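Local coordinates for protein lipolytic enzyme (Clostridium thermocellum, PDB 2VPT) that is the catalytic domain of a cellulosomal family 3 carbohydrate esterase, an acetylxylan esterase that removes acetyl groups from xylan, at residues W131-A134 against I135-Y138; T195-I198 against L199-L202. One frame throughout, in Å; residues are numbered along the deposited sequence. Where two conformers were deposited one is given.

Interaction 1. Residues W131-A134 against I135-Y138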
ATOM      1  N   TRP A 131      11.162  18.357   2.138  1.00 18.50           N
ATOM      2  CA  TRP A 131       9.890  18.733   1.526  1.00 19.51           C
ATOM      3  C   TRP A 131       8.751  18.101   2.312  1.00 19.97           C
ATOM      4  O   TRP A 131       8.793  16.902   2.566  1.00 19.77           O
ATOM      5  CB  TRP A 131       9.840  18.236   0.081  1.00 21.21           C
ATOM      6  CG  TRP A 131       8.684  18.777  -0.686  1.00 22.23           C
ATOM      7  CD1 TRP A 131       7.528  18.138  -0.984  1.00 22.45           C
ATOM      8  CD2 TRP A 131       8.576  20.090  -1.241  1.00 22.18           C
ATOM      9  NE1 TRP A 131       6.703  18.963  -1.707  1.00 23.44           N
ATOM     10  CE2 TRP A 131       7.327  20.170  -1.879  1.00 22.75           C
ATOM     11  CE3 TRP A 131       9.424  21.203  -1.272  1.00 22.32           C
ATOM     12  CZ2 TRP A 131       6.891  21.329  -2.534  1.00 22.89           C
ATOM     13  CZ3 TRP A 131       8.993  22.351  -1.925  1.00 22.29           C
ATOM     14  CH2 TRP A 131       7.739  22.401  -2.548  1.00 22.31           C
ATOM     15  N   PRO A 132       7.760  18.904   2.753  1.00 19.96           N
ATOM     16  CA  PRO A 132       7.688  20.362   2.674  1.00 20.47           C
ATOM     17  C   PRO A 132       8.796  21.005   3.504  1.00 20.39           C
ATOM     18  O   PRO A 132       9.371  20.353   4.376  1.00 19.26           O
ATOM     19  CB  PRO A 132       6.313  20.681   3.271  1.00 21.02           C
ATOM     20  CG  PRO A 132       6.006  19.543   4.142  1.00 21.04           C
ATOM     21  CD  PRO A 132       6.601  18.347   3.472  1.00 20.47           C
ATOM     22  N   GLU A 133       9.079  22.277   3.232  1.00 20.79           N
ATOM     23  CA  GLU A 133      10.119  23.032   3.932  1.00 21.46           C
ATOM     24  C   GLU A 133      10.036  22.870   5.453  1.00 19.73           C
ATOM     25  O   GLU A 133      11.059  22.754   6.126  1.00 19.64           O
ATOM     26  CB  GLU A 133      10.029  24.520   3.531  1.00 22.80           C
ATOM     27  CG  GLU A 133      10.873  25.510   4.343  1.00 26.61           C
ATOM     28  CD  GLU A 133      12.298  25.683   3.836  1.00 31.59           C
ATOM     29  OE1 GLU A 133      12.761  24.863   3.006  1.00 34.74           O
ATOM     30  OE2 GLU A 133      12.962  26.651   4.282  1.00 33.99           O
ATOM     31  N   ALA A 134       8.814  22.820   5.983  1.00 18.68           N
ATOM     32  CA  ALA A 134       8.576  22.712   7.414  1.00 17.85           C
ATOM     33  C   ALA A 134       9.261  21.507   8.061  1.00 16.47           C
ATOM     34  O   ALA A 134       9.594  21.544   9.235  1.00 16.16           O
ATOM     35  CB  ALA A 134       7.075  22.657   7.693  1.00 18.60           C
ATOM     36  N   ILE A 135       9.475  20.435   7.301  1.00 15.33           N
ATOM     37  CA  ILE A 135      10.061  19.227   7.873  1.00 14.79           C
ATOM     38  C   ILE A 135      11.505  19.445   8.360  1.00 14.48           C
ATOM     39  O   ILE A 135      11.983  18.727   9.235  1.00 13.14           O
ATOM     40  CB  ILE A 135       9.994  18.049   6.873  1.00 14.45           C
ATOM     41  CG1 ILE A 135      10.094  16.711   7.598  1.00 15.09           C
ATOM     42  CG2 ILE A 135      11.136  18.105   5.844  1.00 14.40           C
ATOM     43  CD1 ILE A 135       8.956  16.377   8.501  1.00 15.80           C
ATOM     44  N   LYS A 136      12.180  20.462   7.821  1.00 14.87           N
ATOM     45  CA  LYS A 136      13.560  20.744   8.223  1.00 16.41           C
ATOM     46  C   LYS A 136      13.677  21.003   9.733  1.00 15.58           C
ATOM     47  O   LYS A 136      14.691  20.700  10.353  1.00 15.52           O
ATOM     48  CB  LYS A 136      14.108  21.943   7.446  1.00 16.92           C
ATOM     49  CG  LYS A 136      14.248  21.721   5.934  1.00 18.60           C
ATOM     50  CD  LYS A 136      14.855  22.950   5.261  1.00 20.43           C
ATOM     51  CE  LYS A 136      14.947  22.792   3.766  1.00 24.58           C
ATOM     52  NZ  LYS A 136      15.401  24.052   3.107  1.00 28.13           N
ATOM     53  N   GLN A 137      12.622  21.542  10.337  1.00 15.77           N
ATOM     54  CA  GLN A 137      12.627  21.801  11.765  1.00 16.24           C
ATOM     55  C   GLN A 137      12.750  20.516  12.577  1.00 14.91           C
ATOM     56  O   GLN A 137      13.407  20.468  13.616  1.00 15.72           O
ATOM     57  CB  GLN A 137      11.350  22.537  12.178  1.00 16.73           C
ATOM     58  CG  GLN A 137      11.458  23.219  13.526  1.00 18.48           C
ATOM     59  CD  GLN A 137      10.195  23.944  13.958  1.00 18.78           C
ATOM     60  OE1 GLN A 137       9.108  23.754  13.405  1.00 22.27           O
ATOM     61  NE2 GLN A 137      10.338  24.772  14.971  1.00 20.09           N
ATOM     62  N   TYR A 138      12.089  19.462  12.099  1.00 14.35           N
ATOM     63  CA  TYR A 138      12.184  18.144  12.723  1.00 14.00           C
ATOM     64  C   TYR A 138      13.518  17.470  12.371  1.00 13.85           C
ATOM     65  O   TYR A 138      14.176  16.905  13.239  1.00 13.44           O
ATOM     66  CB  TYR A 138      11.003  17.270  12.291  1.00 13.38           C
ATOM     67  CG  TYR A 138      11.042  15.860  12.813  1.00 12.18           C
ATOM     68  CD1 TYR A 138      11.197  15.594  14.154  1.00 13.14           C
ATOM     69  CD2 TYR A 138      10.925  14.779  11.956  1.00 12.23           C
ATOM     70  CE1 TYR A 138      11.234  14.324  14.638  1.00 12.24           C
ATOM     71  CE2 TYR A 138      10.970  13.501  12.428  1.00 11.64           C
ATOM     72  CZ  TYR A 138      11.126  13.261  13.766  1.00 10.82           C
ATOM     73  OH  TYR A 138      11.181  11.983  14.283  1.00 11.76           O
TER
HETATM   74  O   HOH W   1      15.574  26.542   4.524  1.00 65.60           O
HETATM   75  O   HOH W   2       8.236  23.318  11.029  1.00 22.64           O
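Where the loop after strand 122-126 turns into helix 136-139, three successive backbone bonds each span three residues: Ile135 N donates to Pro132 O (2.9 Å), Lys136 N to Glu133 O (3.1 Å) and Gln137 N to Ala134 O (3.2 Å). The turn follows a cis peptide bond between Trp131 and Pro132. Ile135 also touches this loop through its side chain: CG1 lies anti to the backbone N (chi1 -158°), which leaves the CG2 methyl close against Pro132 O at 3.2 Å, with Trp131 N also near it. In this SGNH-type hydrolase domain the same loop lies near a probable Ser-His-Asp triad; the Trp131 indole approaches it without touching and hydrogen-bonds through NE1 to Gly176 O. On the exposed side, Glu133 and Lys136 form a salt bridge, NZ to OE1 at 2.8 Å. Glu133 bends at chi2 (87°) while Lys136 runs extended beyond CG, and the ammonium group meets the carboxylate on its syn side, 31° out of plane. A water closes the ring, donating to Glu133 OE2 (2.6 Å) and accepting from Lys136 NZ (2.9 Å). Ala134 O, already engaged by Gln137 N, accepts a second bond from another water, which also donates to Gln137 OE1 at 2.6 Å.

Interaction 2. Residues T195-I198 against L199-L202; sequences TIDI and LRAL
In the conformer described, Arg200 folds back over Ile196, one turn earlier in helix 181-203, and at the same time reaches Asp197. Its chain bends at chi3 (-74°), laying the guanidinium across the isoleucine so that Ile196 CG1 sits over the centre of one face, 3.5 Å from CZ. Asp197 OD1 lies instead at the edge, near the guanidinium plane, and takes a salt-bridge hydrogen bond from Arg200 NH2 at 3.1 Å. Seen from the aspartate, that donor comes from above the carboxylate plane, the two flat groups being turned 47° apart. A water links them again, donating to Asp197 OD1 (2.7 Å) and accepting from Arg200 NE (3.1 Å). On the buried side Thr195 and Leu199 run side by side, with Leu199 CD1 3.6 Å from Thr195 OG1; that hydroxyl, held between backbone N and carbonyl carbon (chi1 65°), is hydrogen-bonded to Trp191 O. Leu199 and Leu202 touch Val86 of strand 86-90, while Ile198 rests on Thr122 and Phe124 of strand 122-126. Four consecutive backbone hydrogen bonds, beginning with Leu199 N to Thr195 O at 2.9 Å, mark an amphipathic alpha-helix packed on the mostly parallel sheet of an SGNH-hydrolase domain.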
ATOM      1  N   THR A 195      24.330   2.355   5.307  1.00 13.48           N
ATOM      2  CA  THR A 195      24.125   1.020   5.884  1.00 13.27           C
ATOM      3  C   THR A 195      25.062  -0.084   5.407  1.00 13.86           C
ATOM      4  O   THR A 195      25.228  -1.079   6.097  1.00 13.99           O
ATOM      5  CB  THR A 195      22.679   0.505   5.644  1.00 12.41           C
ATOM      6  OG1 THR A 195      22.458   0.306   4.237  1.00 13.04           O
ATOM      7  CG2 THR A 195      21.610   1.483   6.247  1.00 12.54           C
ATOM      8  N   ILE A 196      25.664   0.076   4.233  1.00 14.68           N
ATOM      9  CA  ILE A 196      26.334  -1.074   3.598  1.00 15.74           C
ATOM     10  C   ILE A 196      27.478  -1.666   4.438  1.00 16.36           C
ATOM     11  O   ILE A 196      27.579  -2.873   4.596  1.00 16.27           O
ATOM     12  CB  ILE A 196      26.790  -0.752   2.155  1.00 15.72           C
ATOM     13  CG1 ILE A 196      27.339  -2.010   1.469  1.00 16.35           C
ATOM     14  CG2 ILE A 196      27.836   0.342   2.127  1.00 16.66           C
ATOM     15  CD1 ILE A 196      26.352  -3.183   1.381  1.00 17.12           C
ATOM     16  N   ASP A 197      28.311  -0.817   5.019  1.00 17.33           N
ATOM     17  CA  ASP A 197      29.440  -1.325   5.785  1.00 18.19           C
ATOM     18  C   ASP A 197      28.996  -2.099   7.014  1.00 17.52           C
ATOM     19  O   ASP A 197      29.522  -3.154   7.314  1.00 18.23           O
ATOM     20  CB  ASP A 197      30.396  -0.185   6.136  1.00 19.41           C
ATOM     21  CG  ASP A 197      31.049   0.407   4.895  1.00 22.12           C
ATOM     22  OD1 ASP A 197      31.608  -0.372   4.100  1.00 27.08           O
ATOM     23  OD2 ASP A 197      30.991   1.635   4.692  1.00 27.75           O
ATOM     24  N   ILE A 198      27.991  -1.588   7.726  1.00 16.90           N
ATOM     25  CA  ILE A 198      27.483  -2.283   8.886  1.00 17.37           C
ATOM     26  C   ILE A 198      26.796  -3.598   8.482  1.00 17.34           C
ATOM     27  O   ILE A 198      26.936  -4.625   9.147  1.00 17.63           O
ATOM     28  CB  ILE A 198      26.532  -1.362   9.691  1.00 17.17           C
ATOM     29  CG1 ILE A 198      27.371  -0.252  10.370  1.00 17.80           C
ATOM     30  CG2 ILE A 198      25.741  -2.179  10.686  1.00 17.84           C
ATOM     31  CD1 ILE A 198      26.626   1.046  10.694  1.00 19.00           C
ATOM     32  N   LEU A 199      26.040  -3.565   7.386  1.00 17.06           N
ATOM     33  CA  LEU A 199      25.365  -4.770   6.911  1.00 17.58           C
ATOM     34  C   LEU A 199      26.346  -5.857   6.493  1.00 18.64           C
ATOM     35  O   LEU A 199      26.149  -7.014   6.839  1.00 18.36           O
ATOM     36  CB  LEU A 199      24.395  -4.450   5.768  1.00 16.90           C
ATOM     37  CG  LEU A 199      23.167  -3.621   6.169  1.00 15.02           C
ATOM     38  CD1 LEU A 199      22.355  -3.247   4.937  1.00 15.00           C
ATOM     39  CD2 LEU A 199      22.307  -4.317   7.226  1.00 16.20           C
ATOM     40  N   ARG A 200      27.391  -5.471   5.763  1.00 19.67           N
ATOM     41  CA  ARG A 200      28.421  -6.435   5.378  0.50 20.78           C
ATOM     42  C   ARG A 200      29.084  -7.052   6.611  1.00 21.26           C
ATOM     43  O   ARG A 200      29.347  -8.251   6.635  1.00 21.41           O
ATOM     44  CB  ARG A 200      29.448  -5.796   4.437  0.50 20.82           C
ATOM     45  CG  ARG A 200      28.926  -5.621   3.020  0.50 21.50           C
ATOM     46  CD  ARG A 200      30.025  -5.292   2.019  0.50 22.20           C
ATOM     47  NE  ARG A 200      30.509  -3.915   2.143  0.50 23.13           N
ATOM     48  CZ  ARG A 200      30.625  -3.043   1.139  0.50 23.07           C
ATOM     49  NH1 ARG A 200      30.287  -3.360  -0.107  0.50 22.99           N
ATOM     50  NH2 ARG A 200      31.080  -1.823   1.387  0.50 23.27           N
ATOM     51  N   ALA A 201      29.320  -6.247   7.648  1.00 21.86           N
ATOM     52  CA  ALA A 201      29.891  -6.772   8.898  1.00 22.73           C
ATOM     53  C   ALA A 201      28.954  -7.765   9.580  1.00 23.50           C
ATOM     54  O   ALA A 201      29.385  -8.824  10.034  1.00 24.33           O
ATOM     55  CB  ALA A 201      30.254  -5.638   9.839  1.00 22.61           C
ATOM     56  N   LEU A 202      27.663  -7.438   9.645  1.00 24.22           N
ATOM     57  CA  LEU A 202      26.674  -8.351  10.218  1.00 25.06           C
ATOM     58  C   LEU A 202      26.586  -9.666   9.437  1.00 26.03           C
ATOM     59  O   LEU A 202      26.396 -10.727  10.030  1.00 26.58           O
ATOM     60  CB  LEU A 202      25.277  -7.704  10.259  1.00 25.08           C
ATOM     61  CG  LEU A 202      25.025  -6.609  11.291  1.00 25.35           C
ATOM     62  CD1 LEU A 202      23.648  -5.973  11.071  1.00 25.71           C
ATOM     63  CD2 LEU A 202      25.136  -7.148  12.706  1.00 25.32           C
TER
HETATM   64  O   HOH W   3      32.483  -2.916   4.324  1.00 37.87           O

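Both interactions lie well out from the chain's centre, on opposite sides of it, with nearest atoms about 17 Å apart, and they share no helix or strand. Interaction 1 starts a short helix with backbone bonds three residues long, whereas interaction 2, near the end of the long C-terminal helix, is tied by bonds four residues long. Each has an exposed salt bridge between residues three apart, reinforced by a water, but lysine offers an ammonium group and arginine a flat guanidinium that, in the conformer described, also lies over an isoleucine. Their inner sides differ: 131-138 meets neighbouring loops, with Trp131 near the probable triad, while 195-202 rests on sheet strands and helix 28-37.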